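Gene product PA4716 (Pseudomonas aeruginosa, PDB 1U0K) is of unknown function but belongs to the PhzF family and is probably an isomerase, perhaps an epimerase. Local coordinates at residues A[147-157]-A[168-176]; A[198-209]-A[244-252]. One frame throughout, in Å; residues are numbered along the deposited sequence.

Interaction 1: A[147-157]-A[168-176]; sequences LSANDLSGHPP and LLPVTAEAL
The loop 147-157, which joins helix 135-144 to strand 158-161, lies along the end of strand 166-170 where it passes through an N-capped turn into helix 173-177, and an isolated beta bridge between L152 and V171 ties the two. Two backbone bonds make the bridge. T172 N donates a hydrogen bond to D151 O at 3.0 Å, nearly in line with the C=O bond, while S153 N reaches P170 O, also at 3.0 Å, from above the carbonyl plane. P170 suits the strand end, since proline lacks an N-H yet still offers its carbonyl. Its ring packs against the loop at several points: CB meets CB of S153, CG approaches O of H155 at 3.6 Å, and CD packs against CA of P157. L152 brings CD2 to within 4.0 Å of L169 CD1, and CG of P157 meets the same methyl, an apolar cluster that C138 of helix 135-144 helps to cover.

The helix start is fixed separately. T172 is the N-cap: with OG1 between the backbone N and the carbonyl carbon (chi1 59°), the oxygen turns back to accept from A175 N. The methyl of A175, small enough for a tight fit, packs 3.7 Å from D151 CB and beside CG of L147. The carboxylate of D151 is shared, since OD1 accepts from S148 N within the loop and also forms a salt bridge with R178. Water links the chains as well. One molecule lies within hydrogen-bonding distance of both H155 O and P170 O, and another, next to the S153 hydroxyl, lies 2.8 Å from V171 O.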
loop_
_atom_site.group_PDB
_atom_site.type_symbol
_atom_site.label_atom_id
_atom_site.label_comp_id
_atom_site.label_asym_id
_atom_site.label_seq_id
_atom_site.Cartn_x
_atom_site.Cartn_y
_atom_site.Cartn_z
ATOM N N LEU A 147 8.287 2.367 -24.628
ATOM C CA LEU A 147 7.603 2.228 -25.916
ATOM C C LEU A 147 8.355 3.032 -26.977
ATOM O O LEU A 147 9.279 3.770 -26.652
ATOM C CB LEU A 147 6.162 2.750 -25.813
ATOM C CG LEU A 147 5.049 1.806 -25.347
ATOM C CD1 LEU A 147 5.520 0.786 -24.319
ATOM C CD2 LEU A 147 3.880 2.618 -24.797
ATOM N N SER A 148 7.961 2.878 -28.241
ATOM C CA SER A 148 8.503 3.684 -29.337
ATOM C C SER A 148 7.421 4.603 -29.902
ATOM O O SER A 148 6.261 4.524 -29.500
ATOM C CB SER A 148 9.074 2.783 -30.437
ATOM O OG SER A 148 8.080 1.921 -30.956
ATOM N N ALA A 149 7.805 5.475 -30.834
ATOM C CA ALA A 149 6.874 6.428 -31.442
ATOM C C ALA A 149 5.811 5.738 -32.300
ATOM O O ALA A 149 4.718 6.282 -32.481
ATOM C CB ALA A 149 7.632 7.458 -32.275
ATOM N N ASN A 150 6.139 4.560 -32.833
ATOM C CA ASN A 150 5.181 3.766 -33.614
ATOM C C ASN A 150 4.101 3.112 -32.747
ATOM O O ASN A 150 3.010 2.814 -33.236
ATOM C CB ASN A 150 5.886 2.704 -34.486
ATOM C CG ASN A 150 6.741 1.735 -33.686
ATOM O OD1 ASN A 150 7.967 1.857 -33.649
ATOM N ND2 ASN A 150 6.101 0.750 -33.061
ATOM N N ASP A 151 4.416 2.892 -31.468
ATOM C CA ASP A 151 3.455 2.353 -30.497
ATOM C C ASP A 151 2.324 3.323 -30.165
ATOM O O ASP A 151 1.310 2.917 -29.599
ATOM C CB ASP A 151 4.165 1.946 -29.204
ATOM C CG ASP A 151 4.975 0.683 -29.359
ATOM O OD1 ASP A 151 5.869 0.443 -28.519
ATOM O OD2 ASP A 151 4.780 -0.139 -30.280
ATOM N N LEU A 152 2.503 4.597 -30.506
ATOM C CA LEU A 152 1.450 5.589 -30.366
ATOM C C LEU A 152 0.386 5.352 -31.430
ATOM O O LEU A 152 0.691 4.853 -32.512
ATOM C CB LEU A 152 2.024 6.999 -30.502
ATOM C CG LEU A 152 3.111 7.375 -29.488
ATOM C CD1 LEU A 152 3.751 8.702 -29.858
ATOM C CD2 LEU A 152 2.536 7.427 -28.078
ATOM N N SER A 153 -0.855 5.708 -31.111
ATOM C CA SER A 153 -1.975 5.597 -32.039
ATOM C C SER A 153 -2.096 6.846 -32.883
ATOM O O SER A 153 -1.360 7.814 -32.687
ATOM C CB SER A 153 -3.288 5.372 -31.271
ATOM O OG SER A 153 -3.140 4.385 -30.272
ATOM N N GLY A 154 -3.059 6.840 -33.799
ATOM C CA GLY A 154 -3.262 7.958 -34.699
ATOM C C GLY A 154 -4.082 9.113 -34.155
ATOM O O GLY A 154 -4.573 9.947 -34.931
ATOM N N HIS A 155 -4.236 9.175 -32.833
ATOM C CA HIS A 155 -5.025 10.230 -32.205
ATOM C C HIS A 155 -4.127 11.032 -31.299
ATOM O O HIS A 155 -3.200 10.483 -30.710
ATOM C CB HIS A 155 -6.183 9.632 -31.420
ATOM C CG HIS A 155 -6.958 8.620 -32.195
ATOM N ND1 HIS A 155 -7.891 8.970 -33.149
ATOM C CD2 HIS A 155 -6.909 7.268 -32.188
ATOM C CE1 HIS A 155 -8.400 7.870 -33.677
ATOM N NE2 HIS A 155 -7.819 6.825 -33.114
ATOM N N PRO A 156 -4.391 12.327 -31.190
ATOM C CA PRO A 156 -3.439 13.228 -30.546
ATOM C C PRO A 156 -3.385 13.000 -29.036
ATOM O O PRO A 156 -4.440 12.989 -28.397
ATOM C CB PRO A 156 -3.995 14.618 -30.874
ATOM C CG PRO A 156 -5.468 14.407 -31.112
ATOM C CD PRO A 156 -5.608 13.026 -31.638
ATOM N N PRO A 157 -2.200 12.783 -28.473
ATOM C CA PRO A 157 -2.058 12.916 -27.026
ATOM C C PRO A 157 -2.541 14.297 -26.627
ATOM O O PRO A 157 -2.260 15.281 -27.317
ATOM C CB PRO A 157 -0.553 12.748 -26.802
ATOM C CG PRO A 157 -0.123 11.889 -27.932
ATOM C CD PRO A 157 -0.928 12.389 -29.105
ATOM N N LEU A 168 -3.403 12.221 -21.604
ATOM C CA LEU A 168 -3.874 10.986 -22.204
ATOM C C LEU A 168 -2.951 10.662 -23.379
ATOM O O LEU A 168 -2.754 11.495 -24.261
ATOM C CB LEU A 168 -5.323 11.129 -22.671
ATOM C CG LEU A 168 -6.331 11.621 -21.630
ATOM C CD1 LEU A 168 -7.729 11.613 -22.217
ATOM C CD2 LEU A 168 -6.279 10.765 -20.360
ATOM N N LEU A 169 -2.356 9.474 -23.336
ATOM C CA LEU A 169 -1.366 9.042 -24.315
ATOM C C LEU A 169 -1.893 7.819 -25.047
ATOM O O LEU A 169 -1.748 6.713 -24.555
ATOM C CB LEU A 169 -0.053 8.693 -23.609
ATOM C CG LEU A 169 1.157 8.539 -24.532
ATOM C CD1 LEU A 169 1.556 9.879 -25.130
ATOM C CD2 LEU A 169 2.311 7.905 -23.786
ATOM N N PRO A 170 -2.549 8.015 -26.196
ATOM C CA PRO A 170 -3.092 6.882 -26.951
ATOM C C PRO A 170 -1.995 5.961 -27.484
ATOM O O PRO A 170 -1.109 6.418 -28.214
ATOM C CB PRO A 170 -3.877 7.556 -28.078
ATOM C CG PRO A 170 -4.133 8.924 -27.603
ATOM C CD PRO A 170 -2.899 9.294 -26.826
ATOM N N VAL A 171 -2.038 4.703 -27.067
ATOM C CA VAL A 171 -1.101 3.668 -27.496
ATOM C C VAL A 171 -1.876 2.442 -27.984
ATOM O O VAL A 171 -3.090 2.354 -27.784
ATOM C CB VAL A 171 -0.142 3.258 -26.353
ATOM C CG1 VAL A 171 0.726 4.443 -25.949
ATOM C CG2 VAL A 171 -0.900 2.711 -25.142
ATOM N N THR A 172 -1.173 1.497 -28.606
ATOM C CA THR A 172 -1.805 0.277 -29.108
ATOM C C THR A 172 -2.044 -0.696 -27.966
ATOM O O THR A 172 -1.343 -0.662 -26.953
ATOM C CB THR A 172 -0.928 -0.435 -30.174
ATOM O OG1 THR A 172 0.346 -0.770 -29.620
ATOM C CG2 THR A 172 -0.596 0.467 -31.342
ATOM N N ALA A 173 -3.023 -1.578 -28.146
ATOM C CA ALA A 173 -3.298 -2.634 -27.174
ATOM C C ALA A 173 -2.047 -3.445 -26.840
ATOM O O ALA A 173 -1.831 -3.820 -25.689
ATOM C CB ALA A 173 -4.403 -3.557 -27.693
ATOM N N GLU A 174 -1.226 -3.714 -27.852
ATOM C CA GLU A 174 -0.001 -4.486 -27.674
ATOM C C GLU A 174 1.000 -3.720 -26.811
ATOM O O GLU A 174 1.610 -4.285 -25.907
ATOM C CB GLU A 174 0.617 -4.803 -29.039
ATOM C CG GLU A 174 1.773 -5.799 -29.014
ATOM C CD GLU A 174 2.746 -5.620 -30.179
ATOM O OE1 GLU A 174 3.024 -4.460 -30.570
ATOM O OE2 GLU A 174 3.240 -6.643 -30.711
ATOM N N ALA A 175 1.158 -2.433 -27.107
ATOM C CA ALA A 175 2.070 -1.553 -26.371
ATOM C C ALA A 175 1.672 -1.396 -24.898
ATOM O O ALA A 175 2.531 -1.282 -24.028
ATOM C CB ALA A 175 2.128 -0.196 -27.044
ATOM N N LEU A 176 0.369 -1.406 -24.629
ATOM C CA LEU A 176 -0.149 -1.177 -23.281
ATOM C C LEU A 176 0.288 -2.264 -22.302
ATOM O O LEU A 176 0.558 -1.980 -21.135
ATOM C CB LEU A 176 -1.678 -1.095 -23.311
ATOM C CG LEU A 176 -2.377 -0.679 -22.012
ATOM C CD1 LEU A 176 -2.010 0.749 -21.639
ATOM C CD2 LEU A 176 -3.879 -0.832 -22.148
HETATM O O HOH W 1 -5.079 3.985 -28.768
HETATM O O HOH W 2 -1.035 8.813 -29.699
#

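Interaction 2: A[198-209]-A[244-252]; sequences YLLDVDGREGRT and FVLHQGRFL
The F251 ring is covered on both faces: the guanidinium of R208 lies flat on one in a cation-pi stack, 4.0 Å between centres and planes 8° apart, and CG of R250 lies toward the rim of the other. The bend of the R208 chain at chi3 (79°) turns the guanidinium onto the ring, and E217 pairs with R208 NH2. At the edge of the R250 guanidinium sits the carboxylate of E206, its OE2 2.8 Å from R250 NE in a salt bridge whose hydrogen bonds are weak. The Y198 ring meets Q248 at its edge, where OH donates to OE1 at 2.8 Å from above the amide plane.

The G1 bulge of the hairpin 198-208, R205 and E206 facing D201, meets strand 244-248 in a single parallel bridge. H247 N binds R205 O at 2.9 Å, and G207 N binds H247 O at 3.1 Å. Glycine suits position 207, where the Y198 ring packs so closely that a CB would collide with it. Extended R205 reaches F244, NH1 lying 3.5 Å from CB. Each arginine beside F251 has its own acid, E206 for R250 and E217 for R208, so their charges are probably largely balanced.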
loop_
_atom_site.group_PDB
_atom_site.type_symbol
_atom_site.label_atom_id
_atom_site.label_comp_id
_atom_site.label_asym_id
_atom_site.label_seq_id
_atom_site.Cartn_x
_atom_site.Cartn_y
_atom_site.Cartn_z
ATOM N N TYR A 198 -1.914 8.949 -18.334
ATOM C CA TYR A 198 -2.837 7.827 -18.445
ATOM C C TYR A 198 -2.659 7.196 -19.835
ATOM O O TYR A 198 -2.969 7.819 -20.849
ATOM C CB TYR A 198 -4.280 8.300 -18.239
ATOM C CG TYR A 198 -5.276 7.188 -18.010
ATOM C CD1 TYR A 198 -5.550 6.723 -16.732
ATOM C CD2 TYR A 198 -5.955 6.605 -19.072
ATOM C CE1 TYR A 198 -6.474 5.701 -16.512
ATOM C CE2 TYR A 198 -6.880 5.581 -18.869
ATOM C CZ TYR A 198 -7.133 5.124 -17.585
ATOM O OH TYR A 198 -8.048 4.102 -17.391
ATOM N N LEU A 199 -2.127 5.980 -19.871
ATOM C CA LEU A 199 -1.973 5.242 -21.130
ATOM C C LEU A 199 -3.323 4.700 -21.560
ATOM O O LEU A 199 -4.038 4.117 -20.752
ATOM C CB LEU A 199 -0.986 4.088 -20.981
ATOM C CG LEU A 199 0.418 4.405 -20.460
ATOM C CD1 LEU A 199 1.287 3.158 -20.495
ATOM C CD2 LEU A 199 1.058 5.528 -21.253
ATOM N N LEU A 200 -3.655 4.872 -22.839
ATOM C CA LEU A 200 -5.008 4.615 -23.325
ATOM C C LEU A 200 -5.014 3.844 -24.644
ATOM O O LEU A 200 -4.516 4.334 -25.640
ATOM C CB LEU A 200 -5.748 5.936 -23.519
ATOM C CG LEU A 200 -7.205 5.886 -23.990
ATOM C CD1 LEU A 200 -8.064 5.153 -22.979
ATOM C CD2 LEU A 200 -7.726 7.290 -24.213
ATOM N N ASP A 201 -5.582 2.645 -24.617
ATOM C CA ASP A 201 -5.991 1.930 -25.827
ATOM C C ASP A 201 -7.410 2.385 -26.187
ATOM O O ASP A 201 -8.374 1.970 -25.550
ATOM C CB ASP A 201 -5.925 0.423 -25.569
ATOM C CG ASP A 201 -6.575 -0.400 -26.669
ATOM O OD1 ASP A 201 -6.754 0.123 -27.787
ATOM O OD2 ASP A 201 -6.941 -1.575 -26.487
ATOM N N VAL A 202 -7.538 3.245 -27.194
ATOM C CA VAL A 202 -8.827 3.860 -27.521
ATOM C C VAL A 202 -9.828 2.875 -28.125
ATOM O O VAL A 202 -11.039 3.059 -27.979
ATOM C CB VAL A 202 -8.690 5.090 -28.458
ATOM C CG1 VAL A 202 -7.726 6.113 -27.875
ATOM C CG2 VAL A 202 -8.272 4.681 -29.871
ATOM N N ASP A 203 -9.328 1.845 -28.800
ATOM C CA ASP A 203 -10.195 0.861 -29.450
ATOM C C ASP A 203 -10.772 -0.103 -28.427
ATOM O O ASP A 203 -11.979 -0.367 -28.424
ATOM C CB ASP A 203 -9.430 0.072 -30.518
ATOM C CG ASP A 203 -8.957 0.943 -31.667
ATOM O OD1 ASP A 203 -9.623 1.955 -31.987
ATOM O OD2 ASP A 203 -7.922 0.682 -32.317
ATOM N N GLY A 204 -9.897 -0.635 -27.580
ATOM C CA GLY A 204 -10.284 -1.513 -26.490
ATOM C C GLY A 204 -10.845 -0.789 -25.274
ATOM O O GLY A 204 -11.337 -1.444 -24.357
ATOM N N ARG A 205 -10.787 0.546 -25.277
ATOM C CA ARG A 205 -11.258 1.378 -24.166
ATOM C C ARG A 205 -10.712 0.875 -22.843
ATOM O O ARG A 205 -11.451 0.653 -21.888
ATOM C CB ARG A 205 -12.783 1.432 -24.148
ATOM C CG ARG A 205 -13.355 2.062 -25.390
ATOM C CD ARG A 205 -14.851 2.030 -25.450
ATOM N NE ARG A 205 -15.353 2.663 -26.665
ATOM C CZ ARG A 205 -16.627 2.631 -27.045
ATOM N NH1 ARG A 205 -17.537 2.009 -26.302
ATOM N NH2 ARG A 205 -16.999 3.233 -28.171
ATOM N N GLU A 206 -9.403 0.672 -22.820
ATOM C CA GLU A 206 -8.701 0.170 -21.654
ATOM C C GLU A 206 -7.536 1.091 -21.363
ATOM O O GLU A 206 -6.909 1.621 -22.280
ATOM C CB GLU A 206 -8.191 -1.243 -21.904
ATOM C CG GLU A 206 -7.498 -1.871 -20.707
ATOM C CD GLU A 206 -7.269 -3.356 -20.888
ATOM O OE1 GLU A 206 -6.932 -3.769 -22.017
ATOM O OE2 GLU A 206 -7.442 -4.111 -19.912
ATOM N N GLY A 207 -7.246 1.277 -20.082
ATOM C CA GLY A 207 -6.189 2.181 -19.681
ATOM C C GLY A 207 -5.286 1.631 -18.598
ATOM O O GLY A 207 -5.579 0.617 -17.965
ATOM N N ARG A 208 -4.163 2.311 -18.416
ATOM C CA ARG A 208 -3.222 2.006 -17.345
ATOM C C ARG A 208 -2.654 3.294 -16.779
ATOM O O ARG A 208 -2.350 4.225 -17.512
ATOM C CB ARG A 208 -2.073 1.146 -17.868
ATOM C CG ARG A 208 -2.466 -0.288 -18.153
ATOM C CD ARG A 208 -1.282 -1.203 -18.440
ATOM N NE ARG A 208 -0.598 -1.631 -17.225
ATOM C CZ ARG A 208 0.389 -2.525 -17.183
ATOM N NH1 ARG A 208 0.839 -3.101 -18.292
ATOM N NH2 ARG A 208 0.937 -2.846 -16.028
ATOM N N THR A 209 -2.508 3.337 -15.460
ATOM C CA THR A 209 -1.931 4.504 -14.803
ATOM C C THR A 209 -1.333 4.118 -13.450
ATOM O O THR A 209 -1.772 3.160 -12.815
ATOM C CB THR A 209 -3.001 5.610 -14.669
ATOM O OG1 THR A 209 -2.385 6.885 -14.430
ATOM C CG2 THR A 209 -3.933 5.378 -13.473
ATOM N N PHE A 244 -21.337 3.703 -22.042
ATOM C CA PHE A 244 -20.310 2.740 -22.382
ATOM C C PHE A 244 -19.386 2.506 -21.204
ATOM O O PHE A 244 -19.508 3.164 -20.172
ATOM C CB PHE A 244 -19.555 3.137 -23.665
ATOM C CG PHE A 244 -18.764 4.423 -23.577
ATOM C CD1 PHE A 244 -17.377 4.387 -23.469
ATOM C CD2 PHE A 244 -19.387 5.656 -23.692
ATOM C CE1 PHE A 244 -16.636 5.562 -23.438
ATOM C CE2 PHE A 244 -18.648 6.837 -23.656
ATOM C CZ PHE A 244 -17.269 6.783 -23.531
ATOM N N VAL A 245 -18.498 1.533 -21.348
ATOM C CA VAL A 245 -17.633 1.144 -20.248
ATOM C C VAL A 245 -16.158 1.285 -20.606
ATOM O O VAL A 245 -15.739 1.030 -21.742
ATOM C CB VAL A 245 -17.980 -0.284 -19.683
ATOM C CG1 VAL A 245 -19.423 -0.679 -19.986
ATOM C CG2 VAL A 245 -17.027 -1.342 -20.155
ATOM N N LEU A 246 -15.389 1.741 -19.624
ATOM C CA LEU A 246 -13.940 1.712 -19.674
ATOM C C LEU A 246 -13.445 0.557 -18.820
ATOM O O LEU A 246 -14.105 0.137 -17.860
ATOM C CB LEU A 246 -13.352 3.020 -19.154
ATOM C CG LEU A 246 -13.802 4.307 -19.830
ATOM C CD1 LEU A 246 -13.043 5.478 -19.234
ATOM C CD2 LEU A 246 -13.603 4.238 -21.353
ATOM N N HIS A 247 -12.283 0.034 -19.182
ATOM C CA HIS A 247 -11.709 -1.112 -18.496
ATOM C C HIS A 247 -10.387 -0.703 -17.885
ATOM O O HIS A 247 -9.613 0.020 -18.498
ATOM C CB HIS A 247 -11.505 -2.292 -19.459
ATOM C CG HIS A 247 -12.718 -2.616 -20.269
ATOM N ND1 HIS A 247 -13.802 -3.291 -19.752
ATOM C CD2 HIS A 247 -13.029 -2.333 -21.555
ATOM C CE1 HIS A 247 -14.726 -3.417 -20.687
ATOM N NE2 HIS A 247 -14.285 -2.839 -21.790
ATOM N N GLN A 248 -10.144 -1.166 -16.668
ATOM C CA GLN A 248 -8.875 -0.925 -15.989
ATOM C C GLN A 248 -8.658 -1.992 -14.928
ATOM O O GLN A 248 -9.615 -2.504 -14.353
ATOM C CB GLN A 248 -8.860 0.461 -15.339
ATOM C CG GLN A 248 -7.459 1.016 -15.075
ATOM C CD GLN A 248 -7.481 2.390 -14.426
ATOM O OE1 GLN A 248 -8.302 3.235 -14.785
ATOM N NE2 GLN A 248 -6.581 2.619 -13.461
ATOM N N GLY A 249 -7.398 -2.326 -14.678
ATOM C CA GLY A 249 -7.036 -3.159 -13.544
ATOM C C GLY A 249 -6.670 -4.603 -13.835
ATOM O O GLY A 249 -6.258 -5.318 -12.922
ATOM N N ARG A 250 -6.777 -5.035 -15.086
ATOM C CA ARG A 250 -6.581 -6.452 -15.398
ATOM C C ARG A 250 -5.128 -6.910 -15.231
ATOM O O ARG A 250 -4.884 -8.075 -14.932
ATOM C CB ARG A 250 -7.141 -6.796 -16.788
ATOM C CG ARG A 250 -6.200 -6.654 -17.968
ATOM C CD ARG A 250 -6.788 -7.224 -19.259
ATOM N NE ARG A 250 -6.244 -6.588 -20.457
ATOM C CZ ARG A 250 -5.099 -6.932 -21.047
ATOM N NH1 ARG A 250 -4.350 -7.927 -20.579
ATOM N NH2 ARG A 250 -4.705 -6.273 -22.129
ATOM N N PHE A 251 -4.176 -5.993 -15.402
ATOM C CA PHE A 251 -2.756 -6.301 -15.194
ATOM C C PHE A 251 -2.387 -6.424 -13.708
ATOM O O PHE A 251 -1.284 -6.854 -13.371
ATOM C CB PHE A 251 -1.870 -5.250 -15.869
ATOM C CG PHE A 251 -2.044 -5.181 -17.364
ATOM C CD1 PHE A 251 -2.899 -4.248 -17.935
ATOM C CD2 PHE A 251 -1.366 -6.063 -18.199
ATOM C CE1 PHE A 251 -3.073 -4.188 -19.310
ATOM C CE2 PHE A 251 -1.535 -6.004 -19.577
ATOM C CZ PHE A 251 -2.387 -5.065 -20.133
ATOM N N LEU A 252 -3.306 -6.024 -12.831
ATOM C CA LEU A 252 -3.193 -6.251 -11.387
ATOM C C LEU A 252 -4.079 -7.406 -10.909
ATOM O O LEU A 252 -4.277 -7.585 -9.703
ATOM C CB LEU A 252 -3.602 -4.983 -10.637
ATOM C CG LEU A 252 -2.663 -3.798 -10.804
ATOM C CD1 LEU A 252 -3.408 -2.508 -10.509
ATOM C CD2 LEU A 252 -1.448 -3.961 -9.894
HETATM O O HOH W 3 -17.127 0.021 -23.885
HETATM O O HOH W 4 -8.316 -3.633 -17.532
HETATM O O HOH W 5 -5.664 -2.077 -17.346
HETATM O O HOH W 6 -3.898 0.728 -14.256
#

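Strands 166-170 and 196-201 are parallel neighbours, so the two contacts meet there: V171 N meets L200 O, L169 N meets Y198 O, and L176 packs on L199. Along the chain interaction 1 closes before interaction 2 opens. R208, stacked in interaction 2, also bonds to O of L176 at the helix of interaction 1. Interaction 1 is the more buried, yet lies farther from the centre of the chain; prolines, leucines, backbone bonds and waters hold a loop to a strand end. Interaction 2 is partly buried and joins the hairpin to strand 244-248 with a two-bond backbone bridge plus charged and aromatic side chains. Its T209 side chain lies about 9 Å from that of E48, the predicted active-site residue.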